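Local coordinates for protein serine protease p27 (Human astrovirus 1, PDB 2W5E) that is a chymotrypsin-like serine protease that probably cleaves the viral polyprotein into its functional products, at residues 30-44 with 57-71. Numbering follows the deposited sequence.
Sequences NDIVTAAHVVGNNTF and KVRYMPEKDIAFITC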
loop_
_atom_site.group_PDB
_atom_site.type_symbol
_atom_site.label_atom_id
_atom_site.label_comp_id
_atom_site.label_asym_id
_atom_site.label_seq_id
_atom_site.Cartn_x
_atom_site.Cartn_y
_atom_site.Cartn_z
ATOM N N ASN A 30 5.485 -20.753 -4.229
ATOM C CA ASN A 30 5.121 -21.103 -5.602
ATOM C C ASN A 30 4.118 -22.264 -5.657
ATOM O O ASN A 30 3.898 -22.863 -6.711
ATOM C CB ASN A 30 6.384 -21.441 -6.410
ATOM C CG ASN A 30 6.121 -21.540 -7.905
ATOM O OD1 ASN A 30 5.507 -20.651 -8.506
ATOM N ND2 ASN A 30 6.580 -22.635 -8.512
ATOM N N ASP A 31 3.500 -22.566 -4.519
ATOM C CA ASP A 31 2.599 -23.707 -4.414
ATOM C C ASP A 31 1.142 -23.325 -4.199
ATOM O O ASP A 31 0.824 -22.190 -3.837
ATOM C CB ASP A 31 3.034 -24.617 -3.266
ATOM C CG ASP A 31 4.288 -25.403 -3.580
ATOM O OD1 ASP A 31 4.441 -25.884 -4.727
ATOM O OD2 ASP A 31 5.119 -25.553 -2.660
ATOM N N ILE A 32 0.269 -24.301 -4.446
ATOM C CA ILE A 32 -1.089 -24.297 -3.937
ATOM C C ILE A 32 -1.146 -25.443 -2.923
ATOM O O ILE A 32 -0.830 -26.597 -3.253
ATOM C CB ILE A 32 -2.133 -24.495 -5.060
ATOM C CG1 ILE A 32 -2.035 -23.364 -6.090
ATOM C CG2 ILE A 32 -3.544 -24.602 -4.472
ATOM C CD1 ILE A 32 -2.839 -23.581 -7.366
ATOM N N VAL A 33 -1.522 -25.114 -1.688
ATOM C CA VAL A 33 -1.571 -26.083 -0.594
ATOM C C VAL A 33 -3.024 -26.482 -0.324
ATOM O O VAL A 33 -3.918 -25.634 -0.344
ATOM C CB VAL A 33 -0.917 -25.515 0.706
ATOM C CG1 VAL A 33 -0.771 -26.602 1.774
ATOM C CG2 VAL A 33 0.449 -24.892 0.411
ATOM N N THR A 34 -3.251 -27.774 -0.093
ATOM C CA THR A 34 -4.583 -28.278 0.280
ATOM C C THR A 34 -4.467 -29.537 1.147
ATOM O O THR A 34 -3.359 -29.936 1.517
ATOM C CB THR A 34 -5.493 -28.502 -0.967
ATOM O OG1 THR A 34 -6.853 -28.703 -0.557
ATOM C CG2 THR A 34 -5.016 -29.697 -1.812
ATOM N N ALA A 35 -5.605 -30.138 1.492
ATOM C CA ALA A 35 -5.625 -31.400 2.234
ATOM C C ALA A 35 -5.441 -32.570 1.270
ATOM O O ALA A 35 -5.906 -32.518 0.131
ATOM C CB ALA A 35 -6.929 -31.546 3.010
ATOM N N ALA A 36 -4.770 -33.622 1.728
ATOM C CA ALA A 36 -4.505 -34.791 0.890
ATOM C C ALA A 36 -5.772 -35.361 0.243
ATOM O O ALA A 36 -5.767 -35.695 -0.942
ATOM C CB ALA A 36 -3.768 -35.861 1.675
ATOM N N HIS A 37 -6.860 -35.450 1.005
ATOM C CA HIS A 37 -8.092 -36.055 0.482
ATOM C C HIS A 37 -8.840 -35.202 -0.554
ATOM O O HIS A 37 -9.711 -35.706 -1.257
ATOM C CB HIS A 37 -9.019 -36.536 1.610
ATOM C CG HIS A 37 -9.772 -35.441 2.298
ATOM N ND1 HIS A 37 -9.282 -34.782 3.406
ATOM C CD2 HIS A 37 -10.993 -34.910 2.052
ATOM C CE1 HIS A 37 -10.164 -33.884 3.806
ATOM N NE2 HIS A 37 -11.212 -33.944 3.003
ATOM N N VAL A 38 -8.493 -33.919 -0.648
ATOM C CA VAL A 38 -9.042 -33.044 -1.691
ATOM C C VAL A 38 -8.448 -33.414 -3.058
ATOM O O VAL A 38 -9.143 -33.408 -4.077
ATOM C CB VAL A 38 -8.785 -31.547 -1.365
ATOM C CG1 VAL A 38 -9.159 -30.646 -2.539
ATOM C CG2 VAL A 38 -9.551 -31.145 -0.118
ATOM N N VAL A 39 -7.162 -33.742 -3.050
ATOM C CA VAL A 39 -6.436 -34.157 -4.245
ATOM C C VAL A 39 -6.761 -35.617 -4.609
ATOM O O VAL A 39 -6.942 -35.947 -5.788
ATOM C CB VAL A 39 -4.913 -33.920 -4.047
ATOM C CG1 VAL A 39 -4.075 -34.893 -4.836
ATOM C CG2 VAL A 39 -4.554 -32.473 -4.384
ATOM N N GLY A 40 -6.850 -36.473 -3.590
ATOM C CA GLY A 40 -7.132 -37.898 -3.778
ATOM C C GLY A 40 -6.080 -38.573 -4.639
ATOM O O GLY A 40 -4.881 -38.406 -4.407
ATOM N N ASN A 41 -6.538 -39.322 -5.640
ATOM C CA ASN A 41 -5.649 -40.025 -6.570
ATOM C C ASN A 41 -5.573 -39.338 -7.939
ATOM O O ASN A 41 -5.420 -39.992 -8.973
ATOM C CB ASN A 41 -6.071 -41.492 -6.717
ATOM C CG ASN A 41 -6.053 -42.237 -5.395
ATOM O OD1 ASN A 41 -5.043 -42.261 -4.695
ATOM N ND2 ASN A 41 -7.176 -42.846 -5.048
ATOM N N ASN A 42 -5.686 -38.013 -7.927
ATOM C CA ASN A 42 -5.590 -37.207 -9.134
ATOM C C ASN A 42 -4.261 -36.452 -9.161
ATOM O O ASN A 42 -4.100 -35.462 -8.447
ATOM C CB ASN A 42 -6.749 -36.209 -9.192
ATOM C CG ASN A 42 -8.110 -36.874 -9.055
ATOM O OD1 ASN A 42 -8.692 -36.917 -7.966
ATOM N ND2 ASN A 42 -8.624 -37.393 -10.157
ATOM N N THR A 43 -3.338 -36.933 -9.967
ATOM C CA THR A 43 -2.090 -36.274 -10.238
ATOM C C THR A 43 -2.238 -34.883 -10.837
ATOM O O THR A 43 -1.524 -33.998 -10.529
ATOM C CB THR A 43 -1.277 -37.108 -11.176
ATOM O OG1 THR A 43 -0.942 -38.351 -10.582
ATOM C CG2 THR A 43 0.010 -36.454 -11.449
ATOM N N PHE A 44 -3.205 -34.740 -11.688
ATOM C CA PHE A 44 -3.635 -33.461 -12.239
ATOM C C PHE A 44 -5.006 -33.073 -11.690
ATOM O O PHE A 44 -5.956 -33.862 -11.737
ATOM C CB PHE A 44 -3.678 -33.492 -13.772
ATOM C CG PHE A 44 -2.324 -33.582 -14.418
ATOM C CD1 PHE A 44 -1.568 -32.433 -14.642
ATOM C CD2 PHE A 44 -1.809 -34.815 -14.819
ATOM C CE1 PHE A 44 -0.314 -32.508 -15.247
ATOM C CE2 PHE A 44 -0.551 -34.904 -15.424
ATOM C CZ PHE A 44 0.198 -33.747 -15.634
ATOM N N LYS A 57 -0.601 -29.567 -11.617
ATOM C CA LYS A 57 -0.040 -30.864 -11.268
ATOM C C LYS A 57 0.398 -30.943 -9.812
ATOM O O LYS A 57 1.114 -30.066 -9.318
ATOM C CB LYS A 57 1.144 -31.192 -12.184
ATOM C CG LYS A 57 1.646 -32.621 -12.065
ATOM C CD LYS A 57 2.859 -32.862 -12.958
ATOM C CE LYS A 57 3.192 -34.340 -13.035
ATOM N NZ LYS A 57 4.323 -34.623 -13.969
ATOM N N VAL A 58 -0.029 -32.009 -9.138
ATOM C CA VAL A 58 0.436 -32.310 -7.786
ATOM C C VAL A 58 1.960 -32.445 -7.799
ATOM O O VAL A 58 2.517 -33.132 -8.656
ATOM C CB VAL A 58 -0.228 -33.595 -7.222
ATOM C CG1 VAL A 58 0.329 -33.941 -5.845
ATOM C CG2 VAL A 58 -1.733 -33.424 -7.145
ATOM N N ARG A 59 2.617 -31.763 -6.864
ATOM C CA ARG A 59 4.078 -31.767 -6.751
ATOM C C ARG A 59 4.585 -32.779 -5.721
ATOM O O ARG A 59 5.515 -33.538 -5.998
ATOM C CB ARG A 59 4.591 -30.357 -6.403
ATOM C CG ARG A 59 6.074 -30.286 -6.084
ATOM C CD ARG A 59 6.561 -28.859 -5.827
ATOM N NE ARG A 59 6.124 -28.300 -4.545
ATOM C CZ ARG A 59 6.606 -28.652 -3.354
ATOM N NH1 ARG A 59 7.538 -29.594 -3.251
ATOM N NH2 ARG A 59 6.146 -28.069 -2.256
ATOM N N TYR A 60 3.968 -32.790 -4.539
ATOM C CA TYR A 60 4.506 -33.527 -3.395
ATOM C C TYR A 60 3.429 -33.897 -2.370
ATOM O O TYR A 60 2.593 -33.067 -2.003
ATOM C CB TYR A 60 5.636 -32.708 -2.743
ATOM C CG TYR A 60 6.259 -33.301 -1.493
ATOM C CD1 TYR A 60 6.714 -34.620 -1.462
ATOM C CD2 TYR A 60 6.426 -32.522 -0.348
ATOM C CE1 TYR A 60 7.297 -35.153 -0.311
ATOM C CE2 TYR A 60 7.005 -33.042 0.800
ATOM C CZ TYR A 60 7.440 -34.355 0.815
ATOM O OH TYR A 60 8.012 -34.865 1.962
ATOM N N MET A 61 3.464 -35.154 -1.931
ATOM C CA MET A 61 2.534 -35.687 -0.939
ATOM C C MET A 61 3.322 -36.226 0.254
ATOM O O MET A 61 3.724 -37.389 0.246
ATOM C CB MET A 61 1.693 -36.826 -1.530
ATOM C CG MET A 61 0.900 -36.495 -2.781
ATOM S SD MET A 61 -0.625 -35.607 -2.445
ATOM C CE MET A 61 -1.623 -36.872 -1.667
ATOM N N PRO A 62 3.548 -35.389 1.284
ATOM C CA PRO A 62 4.291 -35.844 2.465
ATOM C C PRO A 62 3.499 -36.833 3.324
ATOM O O PRO A 62 2.368 -37.189 2.983
ATOM C CB PRO A 62 4.547 -34.544 3.237
ATOM C CG PRO A 62 3.434 -33.649 2.840
ATOM C CD PRO A 62 3.141 -33.976 1.404
ATOM N N GLU A 63 4.103 -37.271 4.428
ATOM C CA GLU A 63 3.453 -38.171 5.382
ATOM C C GLU A 63 2.206 -37.528 5.989
ATOM O O GLU A 63 1.184 -38.197 6.160
ATOM C CB GLU A 63 4.436 -38.584 6.482
ATOM C CG GLU A 63 3.961 -39.741 7.362
ATOM C CD GLU A 63 5.058 -40.288 8.265
ATOM O OE1 GLU A 63 6.186 -40.526 7.768
ATOM O OE2 GLU A 63 4.789 -40.494 9.472
ATOM N N LYS A 64 2.295 -36.232 6.303
ATOM C CA LYS A 64 1.138 -35.452 6.748
ATOM C C LYS A 64 0.053 -35.425 5.676
ATOM O O LYS A 64 0.355 -35.457 4.481
ATOM C CB LYS A 64 1.544 -34.018 7.096
ATOM C CG LYS A 64 2.100 -33.846 8.494
ATOM C CD LYS A 64 2.384 -32.383 8.793
ATOM C CE LYS A 64 3.101 -32.232 10.121
ATOM N NZ LYS A 64 3.605 -30.850 10.321
ATOM N N ASP A 65 -1.202 -35.362 6.112
ATOM C CA ASP A 65 -2.348 -35.368 5.208
ATOM C C ASP A 65 -2.525 -34.020 4.496
ATOM O O ASP A 65 -3.596 -33.411 4.529
ATOM C CB ASP A 65 -3.622 -35.777 5.965
ATOM C CG ASP A 65 -3.611 -37.247 6.398
ATOM O OD1 ASP A 65 -2.970 -38.080 5.722
ATOM O OD2 ASP A 65 -4.254 -37.571 7.417
ATOM N N ILE A 66 -1.452 -33.575 3.848
ATOM C CA ILE A 66 -1.415 -32.312 3.122
ATOM C C ILE A 66 -0.874 -32.583 1.715
ATOM O O ILE A 66 -0.088 -33.509 1.514
ATOM C CB ILE A 66 -0.547 -31.258 3.882
ATOM C CG1 ILE A 66 -1.234 -30.835 5.189
ATOM C CG2 ILE A 66 -0.276 -30.024 3.028
ATOM C CD1 ILE A 66 -0.313 -30.127 6.179
ATOM N N ALA A 67 -1.315 -31.785 0.747
ATOM C CA ALA A 67 -0.858 -31.901 -0.636
ATOM C C ALA A 67 -0.293 -30.575 -1.152
ATOM O O ALA A 67 -0.845 -29.508 -0.886
ATOM C CB ALA A 67 -1.993 -32.384 -1.531
ATOM N N PHE A 68 0.811 -30.658 -1.890
ATOM C CA PHE A 68 1.417 -29.487 -2.514
ATOM C C PHE A 68 1.291 -29.570 -4.032
ATOM O O PHE A 68 1.744 -30.531 -4.655
ATOM C CB PHE A 68 2.886 -29.338 -2.092
ATOM C CG PHE A 68 3.073 -29.082 -0.623
ATOM C CD1 PHE A 68 3.058 -27.781 -0.119
ATOM C CD2 PHE A 68 3.263 -30.138 0.259
ATOM C CE1 PHE A 68 3.221 -27.540 1.247
ATOM C CE2 PHE A 68 3.428 -29.909 1.623
ATOM C CZ PHE A 68 3.411 -28.602 2.118
ATOM N N ILE A 69 0.669 -28.547 -4.605
ATOM C CA ILE A 69 0.410 -28.456 -6.033
ATOM C C ILE A 69 1.227 -27.294 -6.609
ATOM O O ILE A 69 1.226 -26.201 -6.050
ATOM C CB ILE A 69 -1.104 -28.219 -6.288
ATOM C CG1 ILE A 69 -1.934 -29.386 -5.730
ATOM C CG2 ILE A 69 -1.388 -27.982 -7.767
ATOM C CD1 ILE A 69 -3.370 -29.037 -5.406
ATOM N N THR A 70 1.927 -27.531 -7.720
ATOM C CA THR A 70 2.656 -26.462 -8.410
ATOM C C THR A 70 1.669 -25.432 -8.966
ATOM O O THR A 70 0.745 -25.787 -9.702
ATOM C CB THR A 70 3.567 -27.038 -9.531
ATOM O OG1 THR A 70 4.521 -27.937 -8.951
ATOM C CG2 THR A 70 4.312 -25.927 -10.272
ATOM N N CYS A 71 1.833 -24.164 -8.580
ATOM C CA CYS A 71 0.977 -23.107 -9.116
ATOM C C CYS A 71 1.233 -22.958 -10.611
ATOM O O CYS A 71 2.388 -22.838 -11.027
ATOM C CB CYS A 71 1.192 -21.766 -8.402
ATOM S SG CYS A 71 0.025 -20.472 -8.909
#
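In the N-terminal β-barrel of this chymotrypsin-like protease, antiparallel strands 31-35 and 66-70 pair and bring the catalytic H37 and D65 to the same end of the barrel. Paired backbone bonds join I32 to I69 and T34 to A67, with I32 N 2.7 Å from I69 O. Just past the last strand pair, at the first residue of helix 36-39, A36 N donates to D65 O (3.0 Å) from well above the carbonyl plane. This bond ties the backbone of D65 to the residue before H37. H37 NE2 is hydrogen-bonded to S127 OG, but the D65 carboxylate does not reach the imidazole (D65 OD2 to H37 ND1 7.0 Å). V39, one turn along, packs on the sheet face that carries A67 and I69: its CG1 meets V58 CG2 at 3.6 Å, and CG2 rests on A67 CB and I69 CD1. Further on, T43 O takes V58 N, and the extended K57 chain lays its CG over one face of the F44 ring, 4.2 Å from the centroid. At the other end of strand 31-35, R59 turns at chi3 (73°) so that NE and NH2 each take one carboxylate oxygen of D31 in a salt bridge. R59 NE reaches D31 OD1 on the syn side at 3.0 Å, whereas R59 NH2, which also binds F160 O, meets D31 OD2 from above the carboxylate plane.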